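Local coordinates for charybdin (Charybdis maritima, PDB 2B7U), which is a plant ribosome-inactivating protein whose fold packs a mixed beta sheet against a set of helices, at residues Leu92-Pro97 and Glu118-Ala123; Leu111-Ser116 and Thr149-Arg154. One frame throughout, in Å; residues are numbered along the deposited sequence.

Interaction 1: Leu92-Pro97 and Glu118-Ala123; sequences LELERP and EELAAA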
loop_
_atom_site.group_PDB
_atom_site.type_symbol
_atom_site.label_atom_id
_atom_site.label_comp_id
_atom_site.label_asym_id
_atom_site.label_seq_id
_atom_site.Cartn_x
_atom_site.Cartn_y
_atom_site.Cartn_z
ATOM N N LEU A 92 3.737 2.858 17.453
ATOM C CA LEU A 92 2.402 2.288 17.524
ATOM C C LEU A 92 2.317 1.232 16.451
ATOM O O LEU A 92 2.793 1.453 15.345
ATOM C CB LEU A 92 1.342 3.341 17.227
ATOM C CG LEU A 92 1.042 4.430 18.254
ATOM C CD1 LEU A 92 0.642 3.789 19.564
ATOM C CD2 LEU A 92 2.200 5.380 18.407
ATOM N N GLU A 93 1.683 0.107 16.763
ATOM C CA GLU A 93 1.604 -1.011 15.850
ATOM C C GLU A 93 0.163 -1.480 15.657
ATOM O O GLU A 93 -0.579 -1.632 16.630
ATOM C CB GLU A 93 2.485 -2.157 16.398
ATOM C CG GLU A 93 2.425 -3.423 15.605
ATOM C CD GLU A 93 3.438 -4.467 16.027
ATOM O OE1 GLU A 93 3.252 -5.635 15.593
ATOM O OE2 GLU A 93 4.396 -4.141 16.762
ATOM N N LEU A 94 -0.207 -1.739 14.407
ATOM C CA LEU A 94 -1.543 -2.195 14.046
ATOM C C LEU A 94 -1.671 -3.679 14.343
ATOM O O LEU A 94 -0.724 -4.440 14.187
ATOM C CB LEU A 94 -1.828 -1.929 12.560
ATOM C CG LEU A 94 -2.082 -0.448 12.231
ATOM C CD1 LEU A 94 -0.800 0.357 12.126
ATOM C CD2 LEU A 94 -2.869 -0.297 10.920
ATOM N N GLU A 95 -2.845 -4.077 14.798
ATOM C CA GLU A 95 -3.140 -5.481 15.071
ATOM C C GLU A 95 -3.014 -6.356 13.828
ATOM O O GLU A 95 -3.071 -5.855 12.730
ATOM C CB GLU A 95 -4.570 -5.599 15.619
ATOM C CG GLU A 95 -4.752 -5.040 17.019
ATOM C CD GLU A 95 -6.223 -4.880 17.396
ATOM O OE1 GLU A 95 -6.528 -4.692 18.592
ATOM O OE2 GLU A 95 -7.080 -4.920 16.499
ATOM N N ARG A 96 -2.908 -7.670 14.060
ATOM C CA ARG A 96 -2.779 -8.770 13.065
ATOM C C ARG A 96 -1.409 -9.412 13.276
ATOM O O ARG A 96 -1.233 -10.101 14.270
ATOM C CB ARG A 96 -3.012 -8.336 11.623
ATOM C CG ARG A 96 -4.407 -7.761 11.374
ATOM C CD ARG A 96 -5.504 -8.801 11.322
ATOM N NE ARG A 96 -6.050 -8.874 9.973
ATOM C CZ ARG A 96 -6.682 -7.873 9.358
ATOM N NH1 ARG A 96 -6.839 -6.691 9.940
ATOM N NH2 ARG A 96 -7.133 -8.054 8.125
ATOM N N PRO A 97 -0.431 -9.138 12.404
ATOM C CA PRO A 97 0.945 -9.650 12.346
ATOM C C PRO A 97 1.616 -10.031 13.670
ATOM O O PRO A 97 1.422 -9.368 14.688
ATOM N N GLU A 118 -11.847 -2.045 6.545
ATOM C CA GLU A 118 -13.019 -2.229 7.395
ATOM C C GLU A 118 -12.705 -1.775 8.822
ATOM O O GLU A 118 -13.497 -1.046 9.438
ATOM C CB GLU A 118 -13.447 -3.706 7.390
ATOM C CG GLU A 118 -14.607 -4.063 8.288
ATOM C CD GLU A 118 -15.092 -5.500 8.069
ATOM O OE1 GLU A 118 -14.401 -6.282 7.369
ATOM O OE2 GLU A 118 -16.171 -5.855 8.593
ATOM N N GLU A 119 -11.554 -2.214 9.335
ATOM C CA GLU A 119 -11.147 -1.881 10.706
ATOM C C GLU A 119 -10.705 -0.439 10.826
ATOM O O GLU A 119 -11.051 0.231 11.798
ATOM C CB GLU A 119 -10.026 -2.807 11.173
ATOM C CG GLU A 119 -10.504 -4.265 11.311
ATOM C CD GLU A 119 -9.731 -5.086 12.347
ATOM O OE1 GLU A 119 -8.855 -4.532 13.039
ATOM O OE2 GLU A 119 -10.026 -6.306 12.476
ATOM N N LEU A 120 -9.973 0.055 9.833
ATOM C CA LEU A 120 -9.536 1.458 9.866
ATOM C C LEU A 120 -10.703 2.407 9.754
ATOM O O LEU A 120 -10.741 3.402 10.460
ATOM C CB LEU A 120 -8.545 1.758 8.738
ATOM C CG LEU A 120 -7.103 1.288 8.929
ATOM C CD1 LEU A 120 -6.409 1.354 7.563
ATOM C CD2 LEU A 120 -6.330 2.069 9.980
ATOM N N ALA A 121 -11.637 2.117 8.847
ATOM C CA ALA A 121 -12.827 2.960 8.694
ATOM C C ALA A 121 -13.665 3.004 9.972
ATOM O O ALA A 121 -14.160 4.052 10.344
ATOM C CB ALA A 121 -13.680 2.462 7.512
ATOM N N ALA A 122 -13.816 1.864 10.638
ATOM C CA ALA A 122 -14.553 1.832 11.910
ATOM C C ALA A 122 -13.861 2.660 12.979
ATOM O O ALA A 122 -14.515 3.383 13.707
ATOM C CB ALA A 122 -14.725 0.412 12.383
ATOM N N ALA A 123 -12.536 2.530 13.077
ATOM C CA ALA A 123 -11.760 3.322 14.039
ATOM C C ALA A 123 -11.798 4.803 13.678
ATOM O O ALA A 123 -11.897 5.665 14.544
ATOM C CB ALA A 123 -10.320 2.825 14.112
HETATM O O HOH W 1 -7.805 -7.036 14.165
#
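Glu119 reaches from the helix 117-124 to Glu95 and Arg96, where the chain leaves the strand 91-93 of the mixed sheet in this ribosome-inactivating protein fold. The contact illustrates how a helix can be set beside the end of a sheet strand with no direct hydrogen bond between the two segments, using charge, one water and a little apolar packing. The CB of Glu119 points toward the loop, and CG turns anti to the carbonyl carbon (chi1 -66°); from there the chain runs extended, carrying CD to within 4.1 Å of Arg96 NH1. Glu119 OE1 accepts a hydrogen bond from the backbone N of Gly114, which ties the tip to the neighbouring loop, and Glu119 OE1 also lies 3.9 Å from Glu95 OE2. The two like-charged groups cross at about a right angle, their planes 85° apart. Water 1 lies 2.9 Å from Glu119 OE2, donating to it, and the same water lies 3.2 Å from Glu95 OE2. The water can donate to either, but more acceptors surround it than it has protons, so both bonds need not exist at once. It probably eases the repulsion between the acids. Arg96, in one of two deposited conformers, brings opposite charge: its NH1 is 4.1 Å from Glu119 OE2, which lies well out of the guanidinium plane, the two flat groups being tilted by 38°. No N-H points at the oxygen, the attraction is one of charges alone, and in this conformer NH1 has no hydrogen-bond partner in the model. Below these charged ends Leu94, which also packs on Leu80, meets Leu120, which also touches Phe113 and Ile159; the leucines approach methyl to methyl, Leu94 CD2 to Leu120 CD2, at 4.3 Å.

Interaction 2: Leu111-Ser116 and Thr149-Arg154; sequences LEFGPS and TNTRDR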
loop_
_atom_site.group_PDB
_atom_site.type_symbol
_atom_site.label_atom_id
_atom_site.label_comp_id
_atom_site.label_asym_id
_atom_site.label_seq_id
_atom_site.Cartn_x
_atom_site.Cartn_y
_atom_site.Cartn_z
ATOM N N LEU A 111 -2.234 -0.661 18.701
ATOM C CA LEU A 111 -3.444 0.104 18.408
ATOM C C LEU A 111 -4.654 -0.821 18.501
ATOM O O LEU A 111 -4.522 -2.059 18.476
ATOM C CB LEU A 111 -3.365 0.678 16.993
ATOM C CG LEU A 111 -2.214 1.662 16.783
ATOM C CD1 LEU A 111 -1.929 1.871 15.305
ATOM C CD2 LEU A 111 -2.548 2.986 17.471
ATOM N N GLU A 112 -5.836 -0.216 18.581
ATOM C CA GLU A 112 -7.088 -0.960 18.715
ATOM C C GLU A 112 -7.664 -1.362 17.370
ATOM O O GLU A 112 -8.853 -1.637 17.256
ATOM C CB GLU A 112 -8.113 -0.115 19.484
ATOM C CG GLU A 112 -7.631 0.240 20.877
ATOM C CD GLU A 112 -8.644 1.049 21.679
ATOM O OE1 GLU A 112 -8.217 1.773 22.616
ATOM O OE2 GLU A 112 -9.867 0.931 21.409
ATOM N N PHE A 113 -6.831 -1.417 16.340
ATOM C CA PHE A 113 -7.281 -1.778 15.017
ATOM C C PHE A 113 -6.159 -2.360 14.188
ATOM O O PHE A 113 -4.991 -2.152 14.484
ATOM C CB PHE A 113 -7.913 -0.560 14.303
ATOM C CG PHE A 113 -7.048 0.694 14.308
ATOM C CD1 PHE A 113 -6.141 0.933 13.291
ATOM C CD2 PHE A 113 -7.158 1.624 15.330
ATOM C CE1 PHE A 113 -5.352 2.106 13.294
ATOM C CE2 PHE A 113 -6.370 2.786 15.352
ATOM C CZ PHE A 113 -5.475 3.022 14.325
ATOM N N GLY A 114 -6.557 -3.138 13.195
ATOM C CA GLY A 114 -5.664 -3.685 12.193
ATOM C C GLY A 114 -5.650 -2.814 10.959
ATOM O O GLY A 114 -6.334 -1.804 10.916
ATOM N N PRO A 115 -4.849 -3.200 9.946
ATOM C CA PRO A 115 -4.659 -2.467 8.704
ATOM C C PRO A 115 -5.771 -2.603 7.660
ATOM O O PRO A 115 -5.749 -1.897 6.638
ATOM C CB PRO A 115 -3.345 -3.060 8.173
ATOM C CG PRO A 115 -3.349 -4.454 8.641
ATOM C CD PRO A 115 -3.998 -4.409 9.994
ATOM N N SER A 116 -6.759 -3.460 7.894
ATOM C CA SER A 116 -7.800 -3.604 6.875
ATOM C C SER A 116 -8.624 -2.335 6.870
ATOM O O SER A 116 -8.783 -1.688 7.909
ATOM C CB SER A 116 -8.679 -4.812 7.140
ATOM O OG SER A 116 -9.597 -4.583 8.186
ATOM N N THR A 149 -2.976 11.539 19.992
ATOM C CA THR A 149 -3.264 10.288 20.711
ATOM C C THR A 149 -4.724 9.851 20.534
ATOM O O THR A 149 -5.207 8.965 21.240
ATOM C CB THR A 149 -2.969 10.397 22.210
ATOM O OG1 THR A 149 -3.827 11.384 22.795
ATOM C CG2 THR A 149 -1.518 10.751 22.446
ATOM N N ASN A 150 -5.402 10.489 19.593
ATOM C CA ASN A 150 -6.812 10.262 19.350
ATOM C C ASN A 150 -6.975 9.165 18.307
ATOM O O ASN A 150 -6.405 9.245 17.217
ATOM C CB ASN A 150 -7.466 11.547 18.854
ATOM C CG ASN A 150 -8.941 11.371 18.580
ATOM O OD1 ASN A 150 -9.330 11.131 17.450
ATOM N ND2 ASN A 150 -9.768 11.467 19.621
ATOM N N THR A 151 -7.748 8.146 18.637
ATOM C CA THR A 151 -7.934 7.009 17.743
ATOM C C THR A 151 -8.453 7.397 16.376
ATOM O O THR A 151 -7.933 6.918 15.369
ATOM C CB THR A 151 -8.873 5.964 18.367
ATOM O OG1 THR A 151 -8.254 5.460 19.553
ATOM C CG2 THR A 151 -9.142 4.809 17.414
ATOM N N ARG A 152 -9.503 8.218 16.321
ATOM C CA ARG A 152 -10.068 8.669 15.025
ATOM C C ARG A 152 -9.026 9.352 14.139
ATOM O O ARG A 152 -8.916 9.028 12.950
ATOM C CB ARG A 152 -11.216 9.659 15.206
ATOM C CG ARG A 152 -12.536 9.089 15.603
ATOM C CD ARG A 152 -13.642 9.966 15.013
ATOM N NE ARG A 152 -14.691 10.273 15.968
ATOM C CZ ARG A 152 -15.630 11.202 15.776
ATOM N NH1 ARG A 152 -15.653 11.926 14.651
ATOM N NH2 ARG A 152 -16.552 11.412 16.710
ATOM N N ASP A 153 -8.298 10.318 14.717
ATOM C CA ASP A 153 -7.280 11.082 13.991
ATOM C C ASP A 153 -6.206 10.134 13.456
ATOM O O ASP A 153 -5.742 10.273 12.309
ATOM C CB ASP A 153 -6.556 12.071 14.906
ATOM C CG ASP A 153 -7.379 13.304 15.280
ATOM O OD1 ASP A 153 -8.412 13.579 14.666
ATOM O OD2 ASP A 153 -6.937 14.028 16.210
ATOM N N ARG A 154 -5.793 9.178 14.291
ATOM C CA ARG A 154 -4.739 8.245 13.886
ATOM C C ARG A 154 -5.211 7.368 12.740
ATOM O O ARG A 154 -4.518 7.227 11.720
ATOM C CB ARG A 154 -4.309 7.358 15.043
ATOM C CG ARG A 154 -3.614 8.104 16.170
ATOM C CD ARG A 154 -3.461 7.184 17.378
ATOM N NE ARG A 154 -2.425 7.679 18.289
ATOM C CZ ARG A 154 -1.966 7.027 19.354
ATOM N NH1 ARG A 154 -2.505 5.885 19.757
ATOM N NH2 ARG A 154 -0.948 7.538 20.039
#
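Leu111 and Phe113 lean from the loop that follows strand 109-110, one of the two outermost strands of the mixed sheet, onto the first turn of helix 151-170, a buried joint in the ribosome-inactivating protein fold. At Leu111 the methyl CD2 comes obliquely against the Arg154 guanidinium, 3.7 Å from NH1, while CB lies 4.0 Å above one face of the Phe113 ring, toward its rim. Arg154 is held from its own side as well: NE gives a hydrogen bond to Ser148 O, and the carbonyl carbon C of Thr149 sits 3.9 Å above one face of the guanidinium. Phe113 makes the other apolar contact. Its CG sits between the backbone N and the carbonyl carbon (chi1 51°), and the ring passes Thr151 in the reverse direction, CE2 meeting CG2 of Thr151 obliquely at 4.0 Å; Leu120, Ala123, Ala155 and Leu158 pack round the same side chain. Past the ring the loop turns from helix 151-170 to helix 117-124, where Ser116, the N-cap, bonds through OG to Glu119 N. The opposing helix starts on the same principle, with Asn150 as its N-cap. Its OD1 accepts from Asp153 N at 3.0 Å, a nearly straight bond (163° at the hydrogen) that lies in the carbonyl plane and uses a lone pair of OD1.

In the fold
The two contacts lie next to each other, their centres about 6 Å apart. Interaction 1 sits partly at the surface, with charged ends and water over a small leucine contact, whereas interaction 2 is buried and chiefly apolar, its arginine hydrogen-bonded on its own side, by the residue preceding 149-154. They join different helices, 117-124 and 151-170, to the chain just past two neighbouring strands of the same sheet, 91-93 and 109-110, and their segments alternate along the chain. Residues 111-116 run between: Glu93 O and Leu111 N, 2.8 Å apart, continue the sheet pairing, and Phe113 touches both helices. One loop thus serves a charged, water-bearing surface and a hydrophobic interior.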